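Local coordinates for protein flap endonuclease 1 (Desulfurococcus amylolyticus, PDB 3ORY) that probably cuts branched DNA at the base of 5' flaps, as a flap endonuclease of the XPG/PIN-like nuclease family, at residues A[36-41]-A[179-184]; A[150-155]-A[320-325]; A[173-178]-A[193-198]. One frame throughout, in Å; residues are numbered along the deposited sequence.

Interaction 1: A[36-41]-A[179-184]; sequences KIIVID and DAYASA
Ala184 packs its CB against Ile38 CG2 at 3.6 Å, on the same side of the sheet as Ile40. It has the largest surface buried by this contact. Ala184 N donates to Val39 O, and Asp41 N donates to Ala184 O. A water donates a hydrogen bond to each of Ala184 O and Asp41 O. Strands 37-41 and 182-184 run parallel here, side by side in the central sheet of the PIN-like nuclease domain. Asp41 ends its strand and N-caps helix 42-52 through OD2 and Asn44 N. At the other end, Tyr181 N donates to Ile37 O at 2.7 Å. The tyrosine CG stands anti to the backbone N (chi1 171°), and Lys36 lies over one face of the ring. Lys36 CD is 3.5 Å from Tyr181 CD1, in a CH-pi contact. The Lys36 chain bends, and its NZ sits 4.9 Å from the Tyr181 ring centroid in a cation-pi contact. Ile38 CD1 meets the ring at its edge, in plane. Val39 turns to the other side of the sheet, where its CG1 lies 3.9 Å from Ala180 CB and both residues touch Ile174 of helix 167-176.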
# COMPACT_ATOMS: atom_id res chain seq x y z
N LYS A 36 0.33 -18.41 6.45
CA LYS A 36 0.11 -17.19 7.25
C LYS A 36 -1.07 -16.37 6.74
O LYS A 36 -1.34 -16.32 5.54
CB LYS A 36 1.37 -16.31 7.31
CG LYS A 36 2.60 -17.00 7.94
CD LYS A 36 2.51 -17.09 9.46
CE LYS A 36 3.31 -18.27 10.03
NZ LYS A 36 4.69 -18.36 9.47
N ILE A 37 -1.78 -15.74 7.68
CA ILE A 37 -2.83 -14.79 7.34
C ILE A 37 -2.19 -13.42 7.24
O ILE A 37 -1.54 -12.96 8.18
CB ILE A 37 -3.96 -14.79 8.39
CG1 ILE A 37 -4.57 -16.20 8.51
CG2 ILE A 37 -5.03 -13.72 8.04
CD1 ILE A 37 -5.53 -16.40 9.69
N ILE A 38 -2.36 -12.77 6.09
CA ILE A 38 -1.79 -11.44 5.88
C ILE A 38 -2.92 -10.46 5.64
O ILE A 38 -3.77 -10.68 4.76
CB ILE A 38 -0.78 -11.42 4.69
CG1 ILE A 38 0.37 -12.41 4.91
CG2 ILE A 38 -0.24 -10.00 4.43
CD1 ILE A 38 1.24 -12.12 6.10
N VAL A 39 -2.96 -9.39 6.43
CA VAL A 39 -4.00 -8.38 6.24
C VAL A 39 -3.48 -7.23 5.37
O VAL A 39 -2.58 -6.49 5.75
CB VAL A 39 -4.65 -7.93 7.58
CG1 VAL A 39 -3.64 -7.37 8.56
CG2 VAL A 39 -5.79 -6.94 7.33
N ILE A 40 -4.07 -7.10 4.19
CA ILE A 40 -3.56 -6.18 3.17
C ILE A 40 -4.38 -4.91 3.12
O ILE A 40 -5.60 -4.95 2.89
CB ILE A 40 -3.57 -6.86 1.77
CG1 ILE A 40 -2.82 -8.20 1.82
CG2 ILE A 40 -2.98 -5.91 0.70
CD1 ILE A 40 -3.11 -9.13 0.61
N ASP A 41 -3.73 -3.77 3.34
CA ASP A 41 -4.44 -2.52 3.26
C ASP A 41 -4.97 -2.35 1.85
O ASP A 41 -4.22 -2.45 0.87
CB ASP A 41 -3.57 -1.34 3.67
CG ASP A 41 -4.34 -0.05 3.69
OD1 ASP A 41 -5.02 0.22 4.70
OD2 ASP A 41 -4.30 0.68 2.67
N ASP A 179 -5.06 -12.04 14.92
CA ASP A 179 -5.97 -12.51 13.87
C ASP A 179 -5.35 -12.45 12.48
O ASP A 179 -5.98 -12.82 11.50
CB ASP A 179 -7.30 -11.73 13.92
CG ASP A 179 -8.14 -12.09 15.13
OD1 ASP A 179 -8.06 -13.23 15.62
OD2 ASP A 179 -8.89 -11.22 15.62
N ALA A 180 -4.11 -11.96 12.42
CA ALA A 180 -3.29 -12.01 11.22
C ALA A 180 -1.85 -12.01 11.67
O ALA A 180 -1.53 -11.54 12.76
CB ALA A 180 -3.56 -10.83 10.29
N TYR A 181 -0.98 -12.54 10.81
CA TYR A 181 0.44 -12.60 11.10
C TYR A 181 1.10 -11.23 10.94
O TYR A 181 1.97 -10.86 11.73
CB TYR A 181 1.10 -13.63 10.18
CG TYR A 181 2.61 -13.63 10.24
CD1 TYR A 181 3.29 -14.18 11.33
CD2 TYR A 181 3.35 -13.06 9.21
CE1 TYR A 181 4.69 -14.17 11.38
CE2 TYR A 181 4.74 -13.04 9.25
CZ TYR A 181 5.40 -13.59 10.33
OH TYR A 181 6.77 -13.56 10.34
N ALA A 182 0.69 -10.49 9.92
CA ALA A 182 1.30 -9.20 9.61
C ALA A 182 0.36 -8.37 8.77
O ALA A 182 -0.54 -8.90 8.14
CB ALA A 182 2.63 -9.41 8.86
N SER A 183 0.55 -7.05 8.79
CA SER A 183 -0.14 -6.14 7.90
C SER A 183 0.72 -6.00 6.66
O SER A 183 1.92 -6.31 6.69
CB SER A 183 -0.38 -4.77 8.58
OG SER A 183 0.80 -4.28 9.20
N ALA A 184 0.12 -5.60 5.55
CA ALA A 184 0.85 -5.47 4.29
C ALA A 184 0.47 -4.19 3.58
O ALA A 184 -0.73 -3.91 3.37
CB ALA A 184 0.63 -6.70 3.39
O HOH W 1 -1.58 -2.76 0.92

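Interaction 2: A[150-155]-A[320-325]; sequences KSLLDA and RILVDE
Ile321 pushes its CD1 methyl against the backbone of helix 150-155, 3.7 Å from Ser151 O and 3.9 Å from Leu152 CA. Its CG1 lies beside its own backbone N, and CD1 extends from there (chi2 162°). The same methyl reaches Ala155 CB at 4.1 Å. One branch tip therefore touches three residues on one side of the helix. Next to it, Leu152 CD1 meets Leu322 CD2 and CG, with 4.1 Å between CD1 and CD2. These two leucine side chains cross at about a right angle. The local helix axes are 10.7 Å apart and inclined at 118°, and the gap is bridged by Ile321 CD1, reaching the backbone, and by the two leucine ends. Segment 320-325 includes a wider pi-type turn, with Glu325 N bonded to Arg320 O. The contact sets helix 143-156 against helix 315-325, near the C-terminal helix 330-347. Phe76 of helix 70-84 touches both Leu152 and Leu322, and Val318 adds to the packing on Leu152 and Ala155. The side chains that meet are apolar, and Ile321 CD1 also rests on the Ser151 carbonyl. The contact would rest on burial of a few methyl groups, with no polar pair between the segments to fix direction.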
# COMPACT_ATOMS: atom_id res chain seq x y z
N LYS A 150 -14.17 -4.49 -4.04
CA LYS A 150 -14.88 -5.28 -3.03
C LYS A 150 -15.73 -6.37 -3.71
O LYS A 150 -15.70 -7.52 -3.27
CB LYS A 150 -15.76 -4.39 -2.15
CG LYS A 150 -14.97 -3.50 -1.18
CD LYS A 150 -15.87 -2.45 -0.52
CE LYS A 150 -15.05 -1.62 0.47
NZ LYS A 150 -15.88 -0.54 1.08
N SER A 151 -16.45 -6.02 -4.77
CA SER A 151 -17.25 -7.00 -5.52
C SER A 151 -16.39 -8.11 -6.09
O SER A 151 -16.78 -9.28 -6.06
CB SER A 151 -18.03 -6.33 -6.65
OG SER A 151 -18.99 -5.43 -6.13
N LEU A 152 -15.22 -7.76 -6.62
CA LEU A 152 -14.32 -8.77 -7.18
C LEU A 152 -13.83 -9.75 -6.11
O LEU A 152 -13.82 -10.97 -6.32
CB LEU A 152 -13.13 -8.11 -7.91
CG LEU A 152 -12.07 -9.08 -8.46
CD1 LEU A 152 -12.66 -10.03 -9.54
CD2 LEU A 152 -10.87 -8.32 -9.00
N LEU A 153 -13.41 -9.21 -4.96
CA LEU A 153 -12.96 -10.06 -3.85
C LEU A 153 -14.06 -11.01 -3.39
O LEU A 153 -13.79 -12.19 -3.17
CB LEU A 153 -12.40 -9.21 -2.69
CG LEU A 153 -11.16 -8.38 -3.05
CD1 LEU A 153 -10.86 -7.34 -1.97
CD2 LEU A 153 -9.93 -9.25 -3.32
N ASP A 154 -15.29 -10.49 -3.26
CA ASP A 154 -16.46 -11.32 -2.95
C ASP A 154 -16.57 -12.49 -3.93
O ASP A 154 -16.73 -13.65 -3.52
CB ASP A 154 -17.77 -10.52 -3.00
CG ASP A 154 -17.87 -9.46 -1.90
OD1 ASP A 154 -17.05 -9.47 -0.96
OD2 ASP A 154 -18.79 -8.61 -1.99
N ALA A 155 -16.50 -12.19 -5.23
CA ALA A 155 -16.55 -13.23 -6.26
C ALA A 155 -15.42 -14.25 -6.13
O ALA A 155 -15.61 -15.45 -6.43
CB ALA A 155 -16.56 -12.60 -7.64
N ARG A 320 -18.06 -12.48 -15.06
CA ARG A 320 -19.00 -11.38 -15.30
C ARG A 320 -18.34 -10.02 -15.04
O ARG A 320 -18.38 -9.13 -15.89
CB ARG A 320 -20.30 -11.56 -14.51
CG ARG A 320 -21.19 -12.73 -15.02
CD ARG A 320 -22.64 -12.66 -14.50
NE ARG A 320 -22.71 -12.30 -13.08
CZ ARG A 320 -22.73 -13.18 -12.07
NH1 ARG A 320 -22.70 -14.49 -12.30
NH2 ARG A 320 -22.79 -12.73 -10.81
N ILE A 321 -17.71 -9.87 -13.88
CA ILE A 321 -17.01 -8.63 -13.54
C ILE A 321 -15.87 -8.30 -14.52
O ILE A 321 -15.87 -7.24 -15.16
CB ILE A 321 -16.49 -8.65 -12.08
CG1 ILE A 321 -17.67 -8.70 -11.10
CG2 ILE A 321 -15.64 -7.42 -11.79
CD1 ILE A 321 -17.32 -9.16 -9.70
N LEU A 322 -14.91 -9.22 -14.67
CA LEU A 322 -13.72 -8.94 -15.47
C LEU A 322 -13.95 -8.97 -16.98
O LEU A 322 -13.64 -8.01 -17.68
CB LEU A 322 -12.57 -9.89 -15.10
CG LEU A 322 -12.11 -9.85 -13.64
CD1 LEU A 322 -10.93 -10.79 -13.47
CD2 LEU A 322 -11.74 -8.44 -13.20
N VAL A 323 -14.50 -10.08 -17.48
CA VAL A 323 -14.69 -10.24 -18.92
C VAL A 323 -15.86 -9.40 -19.43
O VAL A 323 -15.67 -8.55 -20.30
CB VAL A 323 -14.83 -11.73 -19.33
CG1 VAL A 323 -14.98 -11.88 -20.86
CG2 VAL A 323 -13.63 -12.53 -18.83
N ASP A 324 -17.06 -9.63 -18.91
CA ASP A 324 -18.26 -8.99 -19.47
C ASP A 324 -18.32 -7.49 -19.22
O ASP A 324 -18.56 -6.71 -20.13
CB ASP A 324 -19.54 -9.67 -18.96
CG ASP A 324 -19.56 -11.16 -19.25
OD1 ASP A 324 -18.86 -11.60 -20.19
OD2 ASP A 324 -20.27 -11.89 -18.54
N GLU A 325 -18.07 -7.09 -17.98
CA GLU A 325 -18.18 -5.68 -17.59
C GLU A 325 -16.92 -4.87 -17.90
O GLU A 325 -17.01 -3.64 -18.09
CB GLU A 325 -18.53 -5.57 -16.11
CG GLU A 325 -19.98 -5.96 -15.79
CD GLU A 325 -20.26 -6.10 -14.30
OE1 GLU A 325 -19.59 -5.43 -13.47
OE2 GLU A 325 -21.15 -6.90 -13.95

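Interaction 3: A[173-178]-A[193-198]; sequences YIVKKG and FGSPKL
A Schellman motif ends helix 189-192, and the turn that follows packs on the last turn of helix 167-176. Gly194 is its C' residue, with positive phi; Ser195 N bonds back to Ser190 O and Gly194 N to Leu191 O. Val175 touches the turn with both branches. Its CG1 lies 3.6 Å from Pro196 CD, and its CG2 3.9 Å from Ser195 OG. Val175 and Pro196 point in opposite senses as they pass. Lys176 follows the turn, extended beyond CG, and crosses Pro196 at about a right angle. Its CE lies 3.4 Å from Gly194 O and equally far from Phe193 O. Ser195 places OG anti to its backbone N (chi1 177°). OG donates to Lys197 O at 2.9 Å, from well above the carbonyl plane, and also bonds Ser183 OG of strand 182-184. The helix thus leans on the turn that leads into strand 197-200, beside strand 182-184 in the sheet. The Val175 side rests on apolar packing. On the Lys176 side, NZ lies 3.5 Å from Phe193 O, which would probably favour its positive charge.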
# COMPACT_ATOMS: atom_id res chain seq x y z
N TYR A 173 -4.48 -3.34 14.08
CA TYR A 173 -5.29 -3.90 15.18
C TYR A 173 -5.58 -5.39 15.00
O TYR A 173 -5.54 -6.16 15.97
CB TYR A 173 -6.59 -3.12 15.35
CG TYR A 173 -7.41 -3.56 16.55
CD1 TYR A 173 -7.00 -3.27 17.86
CD2 TYR A 173 -8.61 -4.27 16.38
CE1 TYR A 173 -7.76 -3.68 18.97
CE2 TYR A 173 -9.37 -4.68 17.48
CZ TYR A 173 -8.94 -4.39 18.76
OH TYR A 173 -9.71 -4.80 19.83
N ILE A 174 -5.89 -5.80 13.77
CA ILE A 174 -6.08 -7.22 13.46
C ILE A 174 -4.82 -8.05 13.81
O ILE A 174 -4.92 -9.15 14.39
CB ILE A 174 -6.53 -7.42 11.98
CG1 ILE A 174 -7.94 -6.83 11.79
CG2 ILE A 174 -6.50 -8.89 11.57
CD1 ILE A 174 -8.36 -6.62 10.31
N VAL A 175 -3.65 -7.52 13.49
CA VAL A 175 -2.40 -8.19 13.86
C VAL A 175 -2.20 -8.20 15.38
O VAL A 175 -1.82 -9.23 15.94
CB VAL A 175 -1.17 -7.59 13.15
CG1 VAL A 175 0.09 -8.41 13.47
CG2 VAL A 175 -1.37 -7.55 11.63
N LYS A 176 -2.49 -7.07 16.04
CA LYS A 176 -2.44 -6.98 17.52
C LYS A 176 -3.28 -8.05 18.20
O LYS A 176 -2.87 -8.62 19.22
CB LYS A 176 -2.94 -5.62 18.00
CG LYS A 176 -1.98 -4.46 17.86
CD LYS A 176 -2.62 -3.23 18.49
CE LYS A 176 -1.88 -1.96 18.18
NZ LYS A 176 -2.40 -0.83 19.00
N LYS A 177 -4.47 -8.30 17.64
CA LYS A 177 -5.41 -9.27 18.19
C LYS A 177 -5.01 -10.73 17.94
O LYS A 177 -5.67 -11.64 18.42
CB LYS A 177 -6.83 -9.02 17.64
CG LYS A 177 -7.47 -7.70 18.06
CD LYS A 177 -7.49 -7.50 19.57
CE LYS A 177 -8.68 -8.20 20.21
NZ LYS A 177 -8.53 -8.22 21.70
N GLY A 178 -3.95 -10.94 17.17
CA GLY A 178 -3.53 -12.30 16.78
C GLY A 178 -4.40 -12.90 15.69
O GLY A 178 -4.47 -14.12 15.55
N PHE A 193 0.53 2.83 13.88
CA PHE A 193 -0.71 2.39 14.55
C PHE A 193 -0.53 1.12 15.39
O PHE A 193 -1.51 0.53 15.88
CB PHE A 193 -1.81 2.16 13.52
CG PHE A 193 -2.40 3.43 12.95
CD1 PHE A 193 -2.98 4.40 13.78
CD2 PHE A 193 -2.43 3.63 11.56
CE1 PHE A 193 -3.56 5.56 13.23
CE2 PHE A 193 -3.01 4.77 11.01
CZ PHE A 193 -3.57 5.74 11.84
N GLY A 194 0.73 0.70 15.55
CA GLY A 194 1.06 -0.36 16.49
C GLY A 194 1.10 -1.78 15.97
O GLY A 194 1.12 -2.73 16.76
N SER A 195 1.11 -1.96 14.64
CA SER A 195 1.18 -3.31 14.09
C SER A 195 2.50 -3.96 14.48
O SER A 195 3.54 -3.39 14.24
CB SER A 195 1.07 -3.31 12.58
OG SER A 195 1.20 -4.62 12.07
N PRO A 196 2.46 -5.16 15.09
CA PRO A 196 3.69 -5.86 15.48
C PRO A 196 4.57 -6.19 14.27
O PRO A 196 5.80 -6.23 14.40
CB PRO A 196 3.18 -7.16 16.12
CG PRO A 196 1.83 -6.80 16.64
CD PRO A 196 1.26 -5.82 15.64
N LYS A 197 3.95 -6.41 13.12
CA LYS A 197 4.67 -6.86 11.93
C LYS A 197 4.09 -6.25 10.67
O LYS A 197 2.88 -6.32 10.44
CB LYS A 197 4.62 -8.40 11.81
CG LYS A 197 5.42 -9.17 12.85
CD LYS A 197 5.48 -10.66 12.49
CE LYS A 197 6.54 -11.37 13.31
NZ LYS A 197 6.25 -11.25 14.75
N LEU A 198 4.97 -5.67 9.86
CA LEU A 198 4.60 -5.16 8.54
C LEU A 198 5.36 -5.91 7.45
O LEU A 198 6.59 -6.05 7.52
CB LEU A 198 4.89 -3.66 8.43
CG LEU A 198 4.83 -3.02 7.03
CD1 LEU A 198 3.40 -2.99 6.44
CD2 LEU A 198 5.41 -1.62 7.05

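In the fold
From the N terminus, strand 37-41 comes first. Interaction 1 joins it to 179-184 across 137 intervening residues, which are largely helical. Segment 150-155 lies within that loop, but its partner 320-325 lies far beyond it, so interactions 1 and 2 cross. Interaction 3 closes a short loop of 14 residues between 173-178 and 193-198. It also crosses interaction 1, because 179-184 falls inside that loop, and it sits wholly within the span of interaction 2. Interactions 1 and 3 touch at strand 182-184, beside strand 197-200 in the sheet. Interaction 2 stands apart, its centre 23 Å from that of interaction 1, and ties helix 315-325 to helix 143-156.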